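Local coordinates for protein CTP:phosphocholine Cytidylyltransferase (PDB 1JYK) that transfers the cytidylyl group of CTP to phosphocholine, presumably yielding CDP-choline, in Streptococcus pneumoniae, at residues Met134-Phe145 against Leu179-Thr189; Gly36-Glu44 against Glu236-Arg244. One frame throughout, in Å; residues are numbered along the deposited sequence.

Interaction 1: residues Met134-Phe145 against Leu179-Thr189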
loop_
_atom_site.group_PDB
_atom_site.type_symbol
_atom_site.label_atom_id
_atom_site.label_comp_id
_atom_site.label_asym_id
_atom_site.label_seq_id
_atom_site.Cartn_x
_atom_site.Cartn_y
_atom_site.Cartn_z
HETATM N N MSE A 134 3.307 11.103 7.158
HETATM C CA MSE A 134 4.099 9.979 7.599
HETATM C C MSE A 134 5.402 9.805 6.819
HETATM O O MSE A 134 6.387 9.257 7.324
HETATM C CB MSE A 134 3.138 9.015 7.137
HETATM C CG MSE A 134 3.208 7.662 6.998
HETATM SE SE MSE A 134 1.595 7.926 6.278
HETATM C CE MSE A 134 0.495 7.768 8.005
ATOM N N PHE A 135 5.343 10.195 5.551
ATOM C CA PHE A 135 6.452 10.024 4.634
ATOM C C PHE A 135 7.694 10.835 4.922
ATOM O O PHE A 135 7.618 12.011 5.271
ATOM C CB PHE A 135 5.973 10.300 3.207
ATOM C CG PHE A 135 4.776 9.488 2.814
ATOM C CD1 PHE A 135 4.846 8.092 2.779
ATOM C CD2 PHE A 135 3.567 10.108 2.505
ATOM C CE1 PHE A 135 3.725 7.325 2.442
ATOM C CE2 PHE A 135 2.436 9.352 2.166
ATOM C CZ PHE A 135 2.517 7.956 2.135
ATOM N N ARG A 136 8.842 10.184 4.786
ATOM C CA ARG A 136 10.126 10.849 4.972
ATOM C C ARG A 136 11.135 10.256 4.002
ATOM O O ARG A 136 11.025 9.089 3.610
ATOM C CB ARG A 136 10.655 10.713 6.405
ATOM C CG ARG A 136 9.943 9.725 7.293
ATOM C CD ARG A 136 10.241 10.016 8.762
ATOM N NE ARG A 136 11.490 10.758 8.936
ATOM C CZ ARG A 136 11.600 11.909 9.604
ATOM N NH1 ARG A 136 10.532 12.463 10.166
ATOM N NH2 ARG A 136 12.780 12.514 9.703
ATOM N N ASN A 137 12.119 11.064 3.611
ATOM C CA ASN A 137 13.136 10.595 2.680
ATOM C C ASN A 137 14.448 10.192 3.362
ATOM O O ASN A 137 15.471 10.034 2.698
ATOM C CB ASN A 137 13.390 11.653 1.588
ATOM C CG ASN A 137 14.051 12.924 2.121
ATOM O OD1 ASN A 137 14.204 13.115 3.326
ATOM N ND2 ASN A 137 14.449 13.801 1.204
ATOM N N ASP A 138 14.408 9.990 4.676
ATOM C CA ASP A 138 15.610 9.616 5.412
ATOM C C ASP A 138 15.513 8.275 6.154
ATOM O O ASP A 138 16.325 7.986 7.033
ATOM C CB ASP A 138 15.966 10.727 6.393
ATOM C CG ASP A 138 14.868 10.976 7.397
ATOM O OD1 ASP A 138 13.794 10.342 7.277
ATOM O OD2 ASP A 138 15.081 11.801 8.307
ATOM N N LEU A 139 14.525 7.459 5.800
ATOM C CA LEU A 139 14.353 6.151 6.430
ATOM C C LEU A 139 15.515 5.258 6.019
ATOM O O LEU A 139 15.895 5.237 4.847
ATOM C CB LEU A 139 13.045 5.511 5.976
ATOM C CG LEU A 139 11.973 5.319 7.042
ATOM C CD1 LEU A 139 11.677 6.644 7.726
ATOM C CD2 LEU A 139 10.721 4.760 6.388
ATOM N N THR A 140 16.074 4.516 6.973
ATOM C CA THR A 140 17.211 3.648 6.680
ATOM C C THR A 140 16.938 2.161 6.858
ATOM O O THR A 140 17.852 1.344 6.742
ATOM C CB THR A 140 18.430 4.014 7.548
ATOM O OG1 THR A 140 18.076 3.925 8.932
ATOM C CG2 THR A 140 18.897 5.427 7.236
ATOM N N ARG A 141 15.693 1.803 7.138
ATOM C CA ARG A 141 15.357 0.401 7.317
ATOM C C ARG A 141 13.918 0.149 6.915
ATOM O O ARG A 141 13.087 1.059 6.959
ATOM C CB ARG A 141 15.576 -0.020 8.772
ATOM C CG ARG A 141 14.543 0.522 9.729
ATOM C CD ARG A 141 15.097 0.585 11.141
ATOM N NE ARG A 141 14.039 0.784 12.129
ATOM C CZ ARG A 141 14.185 0.562 13.432
ATOM N NH1 ARG A 141 15.344 0.132 13.906
ATOM N NH2 ARG A 141 13.169 0.761 14.259
ATOM N N SER A 142 13.632 -1.089 6.512
ATOM C CA SER A 142 12.286 -1.475 6.097
ATOM C C SER A 142 11.341 -1.220 7.265
ATOM O O SER A 142 11.620 -1.619 8.405
ATOM C CB SER A 142 12.266 -2.946 5.685
ATOM O OG SER A 142 13.169 -3.158 4.616
ATOM N N THR A 143 10.220 -0.565 6.973
ATOM C CA THR A 143 9.269 -0.195 8.011
ATOM C C THR A 143 7.806 -0.372 7.636
ATOM O O THR A 143 7.405 -0.137 6.492
ATOM C CB THR A 143 9.452 1.299 8.393
ATOM O OG1 THR A 143 10.804 1.531 8.792
ATOM C CG2 THR A 143 8.514 1.696 9.515
ATOM N N TYR A 144 7.016 -0.788 8.619
ATOM C CA TYR A 144 5.582 -0.920 8.453
ATOM C C TYR A 144 5.027 0.206 9.314
ATOM O O TYR A 144 5.315 0.252 10.512
ATOM C CB TYR A 144 5.070 -2.241 9.025
ATOM C CG TYR A 144 5.049 -3.387 8.051
ATOM C CD1 TYR A 144 4.243 -3.357 6.922
ATOM C CD2 TYR A 144 5.843 -4.510 8.263
ATOM C CE1 TYR A 144 4.226 -4.418 6.024
ATOM C CE2 TYR A 144 5.834 -5.577 7.373
ATOM C CZ TYR A 144 5.025 -5.524 6.258
ATOM O OH TYR A 144 5.011 -6.581 5.386
ATOM N N PHE A 145 4.270 1.126 8.721
ATOM C CA PHE A 145 3.656 2.198 9.500
ATOM C C PHE A 145 2.317 1.592 9.890
ATOM O O PHE A 145 1.434 1.420 9.048
ATOM C CB PHE A 145 3.502 3.451 8.640
ATOM C CG PHE A 145 4.814 4.084 8.296
ATOM C CD1 PHE A 145 5.280 5.187 9.007
ATOM C CD2 PHE A 145 5.616 3.543 7.297
ATOM C CE1 PHE A 145 6.534 5.743 8.735
ATOM C CE2 PHE A 145 6.869 4.088 7.014
ATOM C CZ PHE A 145 7.329 5.191 7.738
ATOM N N LEU A 179 -1.242 -4.407 9.375
ATOM C CA LEU A 179 -0.524 -3.945 8.189
ATOM C C LEU A 179 -1.557 -2.911 7.738
ATOM O O LEU A 179 -2.707 -3.262 7.452
ATOM C CB LEU A 179 -0.392 -5.080 7.169
ATOM C CG LEU A 179 0.932 -5.837 7.277
ATOM C CD1 LEU A 179 1.018 -6.474 8.654
ATOM C CD2 LEU A 179 1.029 -6.894 6.186
ATOM N N SER A 180 -1.156 -1.647 7.699
ATOM C CA SER A 180 -2.087 -0.568 7.394
ATOM C C SER A 180 -2.112 0.068 6.009
ATOM O O SER A 180 -2.899 0.984 5.776
ATOM C CB SER A 180 -1.907 0.534 8.442
ATOM O OG SER A 180 -1.781 -0.033 9.736
ATOM N N GLY A 181 -1.264 -0.386 5.099
ATOM C CA GLY A 181 -1.289 0.201 3.772
ATOM C C GLY A 181 -0.172 1.173 3.460
ATOM O O GLY A 181 -0.181 1.808 2.404
ATOM N N VAL A 182 0.771 1.326 4.385
ATOM C CA VAL A 182 1.924 2.192 4.166
ATOM C C VAL A 182 3.131 1.461 4.739
ATOM O O VAL A 182 3.147 1.091 5.917
ATOM C CB VAL A 182 1.788 3.581 4.865
ATOM C CG1 VAL A 182 3.019 4.433 4.561
ATOM C CG2 VAL A 182 0.526 4.296 4.393
ATOM N N SER A 183 4.126 1.228 3.893
ATOM C CA SER A 183 5.341 0.543 4.308
ATOM C C SER A 183 6.505 1.026 3.449
ATOM O O SER A 183 6.296 1.549 2.355
ATOM C CB SER A 183 5.173 -0.981 4.168
ATOM O OG SER A 183 4.921 -1.379 2.825
ATOM N N PHE A 184 7.723 0.868 3.954
ATOM C CA PHE A 184 8.924 1.272 3.231
ATOM C C PHE A 184 9.900 0.103 3.228
ATOM O O PHE A 184 10.003 -0.623 4.216
ATOM C CB PHE A 184 9.576 2.482 3.899
ATOM C CG PHE A 184 10.902 2.858 3.301
ATOM C CD1 PHE A 184 10.965 3.652 2.152
ATOM C CD2 PHE A 184 12.091 2.404 3.869
ATOM C CE1 PHE A 184 12.192 3.986 1.578
ATOM C CE2 PHE A 184 13.321 2.731 3.303
ATOM C CZ PHE A 184 13.372 3.523 2.154
ATOM N N TRP A 185 10.619 -0.072 2.127
ATOM C CA TRP A 185 11.557 -1.183 2.012
ATOM C C TRP A 185 12.943 -0.740 1.593
ATOM O O TRP A 185 13.092 -0.045 0.584
ATOM C CB TRP A 185 10.992 -2.205 1.024
ATOM C CG TRP A 185 9.634 -2.589 1.449
ATOM C CD1 TRP A 185 8.456 -2.011 1.062
ATOM C CD2 TRP A 185 9.311 -3.508 2.499
ATOM N NE1 TRP A 185 7.420 -2.501 1.825
ATOM C CE2 TRP A 185 7.913 -3.421 2.712
ATOM C CE3 TRP A 185 10.064 -4.386 3.293
ATOM C CZ2 TRP A 185 7.257 -4.183 3.688
ATOM C CZ3 TRP A 185 9.414 -5.144 4.255
ATOM C CH2 TRP A 185 8.020 -5.037 4.444
ATOM N N ASP A 186 13.953 -1.128 2.371
ATOM C CA ASP A 186 15.326 -0.770 2.035
ATOM C C ASP A 186 15.853 -1.715 0.950
ATOM O O ASP A 186 15.208 -2.717 0.619
ATOM C CB ASP A 186 16.234 -0.792 3.276
ATOM C CG ASP A 186 16.280 -2.144 3.949
ATOM O OD1 ASP A 186 16.233 -3.169 3.250
ATOM O OD2 ASP A 186 16.362 -2.177 5.192
ATOM N N ALA A 187 17.014 -1.381 0.387
ATOM C CA ALA A 187 17.609 -2.166 -0.694
ATOM C C ALA A 187 17.904 -3.628 -0.338
ATOM O O ALA A 187 17.516 -4.540 -1.065
ATOM C CB ALA A 187 18.866 -1.472 -1.195
ATOM N N PRO A 188 18.616 -3.871 0.772
ATOM C CA PRO A 188 18.900 -5.264 1.125
ATOM C C PRO A 188 17.631 -6.107 1.282
ATOM O O PRO A 188 17.588 -7.262 0.849
ATOM C CB PRO A 188 19.674 -5.154 2.437
ATOM C CG PRO A 188 20.235 -3.776 2.433
ATOM C CD PRO A 188 19.230 -2.929 1.721
ATOM N N THR A 189 16.602 -5.530 1.903
ATOM C CA THR A 189 15.346 -6.249 2.115
ATOM C C THR A 189 14.610 -6.484 0.797
ATOM O O THR A 189 14.111 -7.585 0.544
ATOM C CB THR A 189 14.405 -5.484 3.077
ATOM O OG1 THR A 189 15.119 -5.122 4.264
ATOM C CG2 THR A 189 13.220 -6.356 3.463
HETATM O O HOH W 1 19.459 -1.214 5.873
HETATM O O HOH W 2 1.539 -1.039 7.527
#
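Phe184 and Thr143 form a hydrogen-bonded pair at the middle of a short antiparallel strand pairing, 142-145 against 182-185, inside the mixed sheet of the nucleotidyltransferase fold. Phe184 N gives its hydrogen to Thr143 O at 2.7 Å, and Thr143 N returns a bond to Phe184 O. The Phe184 side chain, with CG anti to the backbone N (chi1 173°), packs against the loop that leads into strand 142-145: Leu139 CB lies over one ring face, a CH-pi contact of 4.1 Å to the centroid, while Arg141 O meets the ring edge in its plane. Val182 is on the same side of the sheet. Its CG1 sits 3.7 Å from Phe135 CE1 and also touches CG of Met134, a selenomethionine, and CD2 of Phe145, so three residues of 134-145 converge on one methyl; Ile234 of strand 234-236 also touches Val182.

Tyr144 and Ser183 belong to the other side. The edge of the Trp185 six-membered ring points at the Tyr144 face, a T-shaped pair with planes at 86° and centroids 5.2 Å apart; Leu179 CG rests 3.8 Å from Tyr144 CE1. Trp185 NE1 donates to Ser183 OG, which helps fix the indole's rotation.

Where the strand 182-185 ends, Asp186 N-caps helix 187-201, its OD1 accepting from Thr189 N. Ser142 ties this cap to the neighbouring strand: Ser142 N reaches Asp186 OD2 from above the carboxylate plane, and Ser142 OG accepts from Asp186 N at 3.1 Å while donating to Thr189 OG1 at 2.8 Å.

Interaction 2: residues Gly36-Glu44 against Glu236-Arg244. Unlike the reference sequence in segment 36-44: Leu42 (reference Met).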
loop_
_atom_site.group_PDB
_atom_site.type_symbol
_atom_site.label_atom_id
_atom_site.label_comp_id
_atom_site.label_asym_id
_atom_site.label_seq_id
_atom_site.Cartn_x
_atom_site.Cartn_y
_atom_site.Cartn_z
ATOM N N GLY A 36 -11.982 -2.817 -6.292
ATOM C CA GLY A 36 -12.608 -2.129 -5.172
ATOM C C GLY A 36 -14.083 -2.463 -5.024
ATOM O O GLY A 36 -14.888 -1.628 -4.607
ATOM N N THR A 37 -14.435 -3.698 -5.366
ATOM C CA THR A 37 -15.813 -4.177 -5.290
ATOM C C THR A 37 -16.508 -3.891 -3.960
ATOM O O THR A 37 -17.688 -3.522 -3.936
ATOM C CB THR A 37 -15.864 -5.691 -5.539
ATOM O OG1 THR A 37 -15.238 -5.982 -6.794
ATOM C CG2 THR A 37 -17.302 -6.181 -5.561
ATOM N N ARG A 38 -15.782 -4.062 -2.858
ATOM C CA ARG A 38 -16.340 -3.833 -1.526
ATOM C C ARG A 38 -16.781 -2.381 -1.285
ATOM O O ARG A 38 -17.529 -2.104 -0.343
ATOM C CB ARG A 38 -15.318 -4.238 -0.456
ATOM C CG ARG A 38 -14.158 -3.261 -0.328
ATOM C CD ARG A 38 -13.288 -3.539 0.893
ATOM N NE ARG A 38 -12.117 -2.658 1.037
ATOM C CZ ARG A 38 -11.760 -1.666 0.213
ATOM N NH1 ARG A 38 -12.469 -1.368 -0.871
ATOM N NH2 ARG A 38 -10.670 -0.958 0.481
ATOM N N LEU A 39 -16.328 -1.461 -2.132
ATOM C CA LEU A 39 -16.686 -0.062 -1.961
ATOM C C LEU A 39 -17.931 0.335 -2.732
ATOM O O LEU A 39 -18.300 1.508 -2.751
ATOM C CB LEU A 39 -15.522 0.838 -2.372
ATOM C CG LEU A 39 -14.245 0.696 -1.546
ATOM C CD1 LEU A 39 -13.211 1.693 -2.033
ATOM C CD2 LEU A 39 -14.555 0.921 -0.077
ATOM N N ARG A 40 -18.582 -0.635 -3.365
ATOM C CA ARG A 40 -19.797 -0.352 -4.128
ATOM C C ARG A 40 -20.764 0.491 -3.290
ATOM O O ARG A 40 -20.888 0.287 -2.081
ATOM C CB ARG A 40 -20.466 -1.665 -4.554
ATOM C CG ARG A 40 -21.883 -1.883 -4.013
ATOM C CD ARG A 40 -22.963 -1.278 -4.933
ATOM N NE ARG A 40 -22.620 -1.365 -6.355
ATOM C CZ ARG A 40 -23.308 -0.789 -7.341
ATOM N NH1 ARG A 40 -24.390 -0.074 -7.079
ATOM N NH2 ARG A 40 -22.912 -0.934 -8.597
ATOM N N PRO A 41 -21.480 1.443 -3.918
ATOM C CA PRO A 41 -21.513 1.859 -5.330
ATOM C C PRO A 41 -20.418 2.839 -5.785
ATOM O O PRO A 41 -20.409 3.270 -6.939
ATOM C CB PRO A 41 -22.884 2.504 -5.456
ATOM C CG PRO A 41 -23.034 3.200 -4.122
ATOM C CD PRO A 41 -22.422 2.243 -3.109
ATOM N N LEU A 42 -19.509 3.196 -4.886
ATOM C CA LEU A 42 -18.453 4.152 -5.206
ATOM C C LEU A 42 -17.551 3.771 -6.372
ATOM O O LEU A 42 -17.048 4.647 -7.087
ATOM C CB LEU A 42 -17.568 4.385 -3.979
ATOM C CG LEU A 42 -18.239 4.983 -2.747
ATOM C CD1 LEU A 42 -17.302 4.840 -1.555
ATOM C CD2 LEU A 42 -18.583 6.439 -3.008
ATOM N N THR A 43 -17.350 2.472 -6.562
ATOM C CA THR A 43 -16.449 1.991 -7.600
ATOM C C THR A 43 -17.104 1.427 -8.838
ATOM O O THR A 43 -16.452 0.742 -9.626
ATOM C CB THR A 43 -15.516 0.924 -7.032
ATOM O OG1 THR A 43 -16.291 -0.018 -6.279
ATOM C CG2 THR A 43 -14.473 1.567 -6.124
ATOM N N GLU A 44 -18.388 1.705 -9.018
ATOM C CA GLU A 44 -19.077 1.204 -10.192
ATOM C C GLU A 44 -18.517 1.847 -11.470
ATOM O O GLU A 44 -18.327 1.168 -12.482
ATOM C CB GLU A 44 -20.575 1.477 -10.078
ATOM C CG GLU A 44 -21.322 1.191 -11.356
ATOM C CD GLU A 44 -22.819 1.161 -11.168
ATOM O OE1 GLU A 44 -23.488 0.429 -11.932
ATOM O OE2 GLU A 44 -23.317 1.866 -10.261
ATOM N N GLU A 236 -8.921 4.005 7.024
ATOM C CA GLU A 236 -9.258 2.984 6.041
ATOM C C GLU A 236 -10.649 3.150 5.467
ATOM O O GLU A 236 -11.609 3.366 6.203
ATOM C CB GLU A 236 -9.171 1.594 6.670
ATOM C CG GLU A 236 -7.881 1.324 7.402
ATOM C CD GLU A 236 -7.826 1.978 8.775
ATOM O OE1 GLU A 236 -8.803 2.659 9.173
ATOM O OE2 GLU A 236 -6.790 1.805 9.457
ATOM N N ILE A 237 -10.753 3.053 4.149
ATOM C CA ILE A 237 -12.046 3.146 3.488
ATOM C C ILE A 237 -12.312 1.741 2.956
ATOM O O ILE A 237 -11.890 1.388 1.858
ATOM C CB ILE A 237 -12.021 4.170 2.333
ATOM C CG1 ILE A 237 -11.493 5.511 2.855
ATOM C CG2 ILE A 237 -13.425 4.345 1.761
ATOM C CD1 ILE A 237 -11.658 6.664 1.902
ATOM N N ASP A 238 -12.998 0.939 3.765
ATOM C CA ASP A 238 -13.293 -0.442 3.411
ATOM C C ASP A 238 -14.720 -0.656 2.940
ATOM O O ASP A 238 -15.072 -1.756 2.522
ATOM C CB ASP A 238 -13.034 -1.361 4.613
ATOM C CG ASP A 238 -11.558 -1.492 4.945
ATOM O OD1 ASP A 238 -10.728 -1.378 4.018
ATOM O OD2 ASP A 238 -11.229 -1.709 6.136
ATOM N N SER A 239 -15.542 0.384 3.025
ATOM C CA SER A 239 -16.939 0.294 2.611
ATOM C C SER A 239 -17.444 1.692 2.310
ATOM O O SER A 239 -16.798 2.669 2.685
ATOM C CB SER A 239 -17.778 -0.302 3.737
ATOM O OG SER A 239 -17.836 0.587 4.841
ATOM N N VAL A 240 -18.590 1.798 1.643
ATOM C CA VAL A 240 -19.131 3.121 1.348
ATOM C C VAL A 240 -19.518 3.770 2.682
ATOM O O VAL A 240 -19.574 4.988 2.805
ATOM C CB VAL A 240 -20.354 3.044 0.394
ATOM C CG1 VAL A 240 -21.512 2.344 1.070
ATOM C CG2 VAL A 240 -20.758 4.441 -0.042
ATOM N N GLN A 241 -19.757 2.940 3.694
ATOM C CA GLN A 241 -20.107 3.442 5.017
ATOM C C GLN A 241 -18.898 4.167 5.604
ATOM O O GLN A 241 -19.038 5.236 6.203
ATOM C CB GLN A 241 -20.515 2.290 5.931
ATOM C CG GLN A 241 -21.960 1.845 5.746
ATOM C CD GLN A 241 -22.181 1.031 4.474
ATOM O OE1 GLN A 241 -21.293 0.300 4.021
ATOM N NE2 GLN A 241 -23.374 1.156 3.896
ATOM N N ASP A 242 -17.716 3.576 5.434
ATOM C CA ASP A 242 -16.483 4.185 5.926
ATOM C C ASP A 242 -16.326 5.518 5.213
ATOM O O ASP A 242 -15.936 6.520 5.810
ATOM C CB ASP A 242 -15.268 3.314 5.593
ATOM C CG ASP A 242 -15.142 2.105 6.497
ATOM O OD1 ASP A 242 -15.834 2.050 7.532
ATOM O OD2 ASP A 242 -14.345 1.205 6.165
ATOM N N TYR A 243 -16.627 5.506 3.919
ATOM C CA TYR A 243 -16.530 6.692 3.080
ATOM C C TYR A 243 -17.459 7.799 3.572
ATOM O O TYR A 243 -17.066 8.957 3.687
ATOM C CB TYR A 243 -16.878 6.320 1.637
ATOM C CG TYR A 243 -17.142 7.506 0.752
ATOM C CD1 TYR A 243 -16.089 8.212 0.176
ATOM C CD2 TYR A 243 -18.442 7.939 0.507
ATOM C CE1 TYR A 243 -16.323 9.325 -0.624
ATOM C CE2 TYR A 243 -18.688 9.048 -0.291
ATOM C CZ TYR A 243 -17.620 9.734 -0.852
ATOM O OH TYR A 243 -17.855 10.831 -1.641
ATOM N N ARG A 244 -18.704 7.439 3.851
ATOM C CA ARG A 244 -19.677 8.413 4.321
ATOM C C ARG A 244 -19.258 9.029 5.658
ATOM O O ARG A 244 -19.392 10.234 5.867
ATOM C CB ARG A 244 -21.053 7.748 4.437
ATOM C CG ARG A 244 -21.721 7.562 3.089
ATOM C CD ARG A 244 -22.808 6.506 3.109
ATOM N NE ARG A 244 -23.289 6.224 1.758
ATOM C CZ ARG A 244 -24.067 5.190 1.441
ATOM N NH1 ARG A 244 -24.450 4.335 2.387
ATOM N NH2 ARG A 244 -24.452 5.002 0.182
HETATM O O HOH W 3 -19.598 -0.568 0.255
#
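Leu42 lies against Tyr243 and Val240, the tightly packed end of a contact between a 3-10 turn with its following loop and the start of the C-terminal helix. Leu42 CD2 sits over one face of the phenol in a CH-pi contact, 3.9 Å from the Tyr243 ring centroid, and CD1 reaches Tyr243 CG at 3.5 Å. Leu42 CG meets Val240 CG2 at 3.7 Å. Leu39 CD2 presses on the backbone of 237-239, just ahead of the helix that Ser239 N-caps through its OG.

The Arg38 side is exposed and its polar contacts are poorly aligned. With CG between the backbone N and the carbonyl carbon (chi1 73°) and the chain extended beyond, Arg38 lays its guanidinium over the Asp238 backbone; Ile237 O lies over the flat face, not in line with an N-H. The Arg38 salt bridge to Asp238 is long, 3.5 Å from NE to OD1; its stronger partner is Asp127, bound through NH2. A water bridges the segments, donating to Arg38 O and Arg40 O and accepting from Val240 N.

Helix 240-250 packs on the loop after strand 27-32, with Tyr243 OH bonded to Gln52 O of strand 52-53 and Ile237 backbone-bonded to Asp127.

Interaction 1 is nested along the chain within the loop closed by interaction 2. The two lie on opposite sides of the chain's centre, with their own centres about 27 Å apart; their nearest atoms come within about 5 Å without touching. Strand 121-125 and the turn after it lie between them: Gly181 of interaction 1 bonds to Asp125 through the backbone, while Asp127, just beyond that strand, meets both segments of interaction 2. Gly36-Arg38 close the glycine-rich GxGTR signature of nucleotidyltransferases, which in relatives wraps the triphosphate of the nucleotide, so interaction 2 probably borders the CTP site. Interaction 1 joins two sheet strands and the start of helix 187-201.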